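Local coordinates for myosin-I heavy chain (Dictyostelium discoideum, PDB 5EJY), which is an actin-based class VII motor with ATPase activity, involved in the early steps of phagocytosis and adhesion, here represented by its first MyTH4-FERM tail module, at residues Q55-V58 / A59-F63; Q108-K111 / Q112-N116. All coordinates share one frame; numbering follows the deposited sequence.

Interaction 1: residues Q55-V58 / A59-F63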
loop_
_atom_site.group_PDB
_atom_site.type_symbol
_atom_site.label_atom_id
_atom_site.label_comp_id
_atom_site.label_asym_id
_atom_site.label_seq_id
_atom_site.Cartn_x
_atom_site.Cartn_y
_atom_site.Cartn_z
ATOM N N GLN A 55 -8.999 3.814 31.029
ATOM C CA GLN A 55 -7.774 4.315 30.415
ATOM C C GLN A 55 -6.678 4.487 31.452
ATOM O O GLN A 55 -5.494 4.346 31.145
ATOM C CB GLN A 55 -8.010 5.624 29.661
ATOM C CG GLN A 55 -8.641 5.418 28.287
ATOM C CD GLN A 55 -8.913 6.715 27.557
ATOM O OE1 GLN A 55 -8.000 7.510 27.316
ATOM N NE2 GLN A 55 -10.175 6.939 27.196
ATOM N N THR A 56 -7.074 4.792 32.683
ATOM C CA THR A 56 -6.111 4.862 33.773
ATOM C C THR A 56 -5.498 3.483 33.980
ATOM O O THR A 56 -4.282 3.347 34.109
ATOM C CB THR A 56 -6.777 5.330 35.081
ATOM O OG1 THR A 56 -7.305 6.648 34.903
ATOM C CG2 THR A 56 -5.773 5.337 36.221
ATOM N N LYS A 57 -6.345 2.457 34.000
ATOM C CA LYS A 57 -5.882 1.088 34.190
ATOM C C LYS A 57 -4.966 0.639 33.054
ATOM O O LYS A 57 -3.938 0.000 33.282
ATOM C CB LYS A 57 -7.071 0.122 34.287
ATOM C CG LYS A 57 -6.647 -1.339 34.428
ATOM C CD LYS A 57 -7.839 -2.303 34.386
ATOM C CE LYS A 57 -8.421 -2.433 32.978
ATOM N NZ LYS A 57 -7.566 -3.243 32.053
ATOM N N VAL A 58 -5.351 0.963 31.827
ATOM C CA VAL A 58 -4.539 0.606 30.669
ATOM C C VAL A 58 -3.181 1.335 30.668
ATOM O O VAL A 58 -2.162 0.769 30.273
ATOM C CB VAL A 58 -5.300 0.892 29.363
ATOM C CG1 VAL A 58 -4.364 0.741 28.151
ATOM C CG2 VAL A 58 -6.511 -0.044 29.238
ATOM N N ALA A 59 -3.168 2.588 31.098
ATOM C CA ALA A 59 -1.910 3.341 31.160
ATOM C C ALA A 59 -0.911 2.635 32.067
ATOM O O ALA A 59 0.282 2.539 31.756
ATOM C CB ALA A 59 -2.152 4.758 31.641
ATOM N N VAL A 60 -1.403 2.135 33.193
ATOM C CA VAL A 60 -0.577 1.363 34.111
ATOM C C VAL A 60 -0.072 0.078 33.460
ATOM O O VAL A 60 1.087 -0.286 33.639
ATOM C CB VAL A 60 -1.325 1.045 35.431
ATOM C CG1 VAL A 60 -0.544 0.037 36.256
ATOM C CG2 VAL A 60 -1.592 2.335 36.226
ATOM N N GLU A 61 -0.928 -0.600 32.695
ATOM C CA GLU A 61 -0.513 -1.810 31.980
ATOM C C GLU A 61 0.537 -1.494 30.911
ATOM O O GLU A 61 1.476 -2.260 30.693
ATOM C CB GLU A 61 -1.720 -2.484 31.310
ATOM C CG GLU A 61 -2.756 -3.009 32.279
ATOM C CD GLU A 61 -3.992 -3.554 31.575
ATOM O OE1 GLU A 61 -4.158 -3.306 30.357
ATOM O OE2 GLU A 61 -4.799 -4.231 32.242
ATOM N N ILE A 62 0.352 -0.375 30.224
ATOM C CA ILE A 62 1.305 0.050 29.206
ATOM C C ILE A 62 2.697 0.202 29.831
ATOM O O ILE A 62 3.704 -0.225 29.266
ATOM C CB ILE A 62 0.847 1.369 28.537
ATOM C CG1 ILE A 62 -0.280 1.069 27.538
ATOM C CG2 ILE A 62 2.046 2.089 27.877
ATOM C CD1 ILE A 62 -1.037 2.286 27.007
ATOM N N PHE A 63 2.750 0.794 31.015
ATOM C CA PHE A 63 4.037 0.979 31.670
ATOM C C PHE A 63 4.699 -0.358 31.961
ATOM O O PHE A 63 5.894 -0.526 31.745
ATOM C CB PHE A 63 3.921 1.817 32.942
ATOM C CG PHE A 63 5.259 2.277 33.466
ATOM C CD1 PHE A 63 5.884 3.386 32.924
ATOM C CD2 PHE A 63 5.908 1.571 34.466
ATOM C CE1 PHE A 63 7.132 3.807 33.402
ATOM C CE2 PHE A 63 7.146 1.984 34.947
ATOM C CZ PHE A 63 7.757 3.094 34.412
#
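Lys57 CG lies anti to the backbone N (chi1 178°), and the chain then folds at chi3 and chi4, bringing the ammonium over the next turn; Glu61, one helical turn on, holds CG opposite its own carbonyl carbon (chi1 -65°) and runs extended until it reaches the lysine, the two side chains crossing at a slant. The result is an i to i+4 salt bridge, Lys57 NZ to Glu61 OE2 at 2.9 Å, with the nitrogen above the carboxylate plane, 47° out of it. Glu61 OE1 stays farther off, 3.8 Å from Lys57 NZ, so the grip is one-sided. Glu61 CG also rests on the Lys57 carbonyl, 3.4 Å from its O.

All of this rides on helix 53-70, an early helix of the MyTH4 domain, whose regular backbone bonds include Glu61 N to Lys57 O and Ile62 N to Val58 O, the latter at 2.8 Å. A step round the helix from the salt bridge the surface becomes apolar: Val58 CG1 touches Ile62 CD1 at 3.8 Å, and helix 81-97 packs against this face, Lys94 on Val58 and Phe90 and Ile91 on Ile62. Phe90 also touches Glu61. With an alanine here instead of Glu61, the Lys57 ammonium would probably lose its close carboxylate mate and be free to swing, leaving it the weak, long ion pair to Glu54. Gln55, pointing off another side, hydrogen-bonds through OE1 to Ser100 OG and through NE2 to Asp52 OD2.

Interaction 2: residues Q108-K111 / Q112-N116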
loop_
_atom_site.group_PDB
_atom_site.type_symbol
_atom_site.label_atom_id
_atom_site.label_comp_id
_atom_site.label_asym_id
_atom_site.label_seq_id
_atom_site.Cartn_x
_atom_site.Cartn_y
_atom_site.Cartn_z
ATOM N N GLN A 108 5.582 8.456 29.304
ATOM C CA GLN A 108 6.246 7.296 29.895
ATOM C C GLN A 108 7.604 7.039 29.259
ATOM O O GLN A 108 8.549 6.633 29.944
ATOM C CB GLN A 108 5.383 6.039 29.783
ATOM C CG GLN A 108 4.100 6.092 30.600
ATOM C CD GLN A 108 3.324 4.781 30.550
ATOM O OE1 GLN A 108 3.873 3.729 30.212
ATOM N NE2 GLN A 108 2.045 4.840 30.892
ATOM N N LEU A 109 7.708 7.260 27.950
ATOM C CA LEU A 109 8.980 7.026 27.252
ATOM C C LEU A 109 10.003 8.133 27.532
ATOM O O LEU A 109 11.205 7.873 27.658
ATOM C CB LEU A 109 8.755 6.871 25.742
ATOM C CG LEU A 109 7.764 5.759 25.388
ATOM C CD1 LEU A 109 7.479 5.706 23.883
ATOM C CD2 LEU A 109 8.259 4.404 25.904
ATOM N N ILE A 110 9.527 9.371 27.605
ATOM C CA ILE A 110 10.395 10.477 28.014
ATOM C C ILE A 110 10.943 10.182 29.402
ATOM O O ILE A 110 12.155 10.237 29.633
ATOM C CB ILE A 110 9.631 11.803 28.037
ATOM C CG1 ILE A 110 9.197 12.176 26.617
ATOM C CG2 ILE A 110 10.497 12.923 28.657
ATOM C CD1 ILE A 110 8.119 13.232 26.557
ATOM N N LYS A 111 10.037 9.843 30.314
ATOM C CA LYS A 111 10.387 9.496 31.692
ATOM C C LYS A 111 11.450 8.397 31.775
ATOM O O LYS A 111 12.472 8.557 32.454
ATOM C CB LYS A 111 9.121 9.080 32.464
ATOM C CG LYS A 111 9.371 8.299 33.748
ATOM C CD LYS A 111 8.046 7.847 34.394
ATOM C CE LYS A 111 8.303 6.872 35.537
ATOM N NZ LYS A 111 9.023 7.558 36.665
ATOM N N GLN A 112 11.213 7.281 31.092
ATOM C CA GLN A 112 12.110 6.137 31.212
ATOM C C GLN A 112 13.454 6.355 30.524
ATOM O O GLN A 112 14.387 5.575 30.727
ATOM C CB GLN A 112 11.459 4.858 30.679
ATOM C CG GLN A 112 10.337 4.313 31.567
ATOM C CD GLN A 112 10.820 3.951 32.970
ATOM O OE1 GLN A 112 10.858 4.794 33.862
ATOM N NE2 GLN A 112 11.182 2.692 33.162
ATOM N N SER A 113 13.544 7.388 29.695
ATOM C CA SER A 113 14.814 7.710 29.053
ATOM C C SER A 113 15.502 8.890 29.755
ATOM O O SER A 113 16.501 9.412 29.264
ATOM C CB SER A 113 14.621 8.008 27.560
ATOM O OG SER A 113 13.829 9.172 27.371
ATOM N N THR A 114 14.948 9.315 30.890
ATOM C CA THR A 114 15.516 10.421 31.665
ATOM C C THR A 114 16.301 9.879 32.853
ATOM O O THR A 114 15.762 9.127 33.658
ATOM C CB THR A 114 14.422 11.374 32.169
ATOM O OG1 THR A 114 13.839 12.056 31.053
ATOM C CG2 THR A 114 15.005 12.414 33.148
ATOM N N SER A 115 17.578 10.252 32.944
ATOM C CA SER A 115 18.456 9.759 34.006
ATOM C C SER A 115 18.441 8.255 34.086
ATOM O O SER A 115 18.367 7.692 35.173
ATOM C CB SER A 115 18.054 10.333 35.357
ATOM O OG SER A 115 18.314 11.720 35.383
ATOM N N ASN A 116 18.492 7.607 32.926
ATOM C CA ASN A 116 18.487 6.155 32.850
ATOM C C ASN A 116 19.922 5.672 33.018
ATOM O O ASN A 116 20.776 5.954 32.181
ATOM C CB ASN A 116 17.900 5.704 31.502
ATOM C CG ASN A 116 17.660 4.202 31.426
ATOM O OD1 ASN A 116 18.405 3.415 32.014
ATOM N ND2 ASN A 116 16.616 3.794 30.678
#
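Ser113 and Thr114 reach back to the last carbonyls of helix 102-112, where this MyTH4 helix ends and the chain turns off toward helix 119-133. Ile110 O is gripped by two donors: Thr114 OG1 at 2.9 Å and Ser113 N at 3.2 Å, arriving from opposite faces of the carbonyl plane. The threonine hydroxyl gets there because it sits opposite its own carbonyl carbon (chi1 -68°), with the CG2 methyl anti to the backbone N. Thr114 N closes onto Lys111 O at 3.0 Å. Ser113 OG lies between two carbonyls, 2.9 Å from Leu109 O and 3.0 Å from Ile110 O, and its proton cannot be assigned to either; the hydroxyl is also hydrogen-bonded to Tyr149 OH. Ser113 N has a second, weak bond to Leu109 O.

Beside this end, Lys111 and Gln112 run side by side, pointing the same way, with Lys111 CE 3.7 Å from Gln112 OE1. Their ends are held by residues earlier in this chain: Lys111 NZ donates to Ser37 O and Gln39 OE1, and Gln112 NE2 to Gln39 O. On other sides, Trp126 of helix 119-133 packs on Ser113 and Phe146 of helix 143-155 on Ile110. Past the turn the chain folds back, and Asn116 ND2 donates to Gln112 O at 2.9 Å, almost in line with the C=O bond.

Overall arrangement
Both contacts belong to the helical MyTH4 domain, well away from the strands of the FERM part of the chain. Interaction 1 comes first, within helix 53-70; interaction 2 follows at the end of helix 102-112 and the loop after it. Their centres are about 17 Å apart, yet the two helices touch directly between them. Gln108 joins them: its NE2 probably hydrogen-bonds to Ala59 O at 3.0 Å and also bonds Glu104 OE2, and its side chain packs on Ile62 and Phe63. The ring of Phe63 extends to Gln112, with CZ 3.5 Å from CD. The contacts thus join two helices of the MyTH4 half of the MyTH4-FERM tail module.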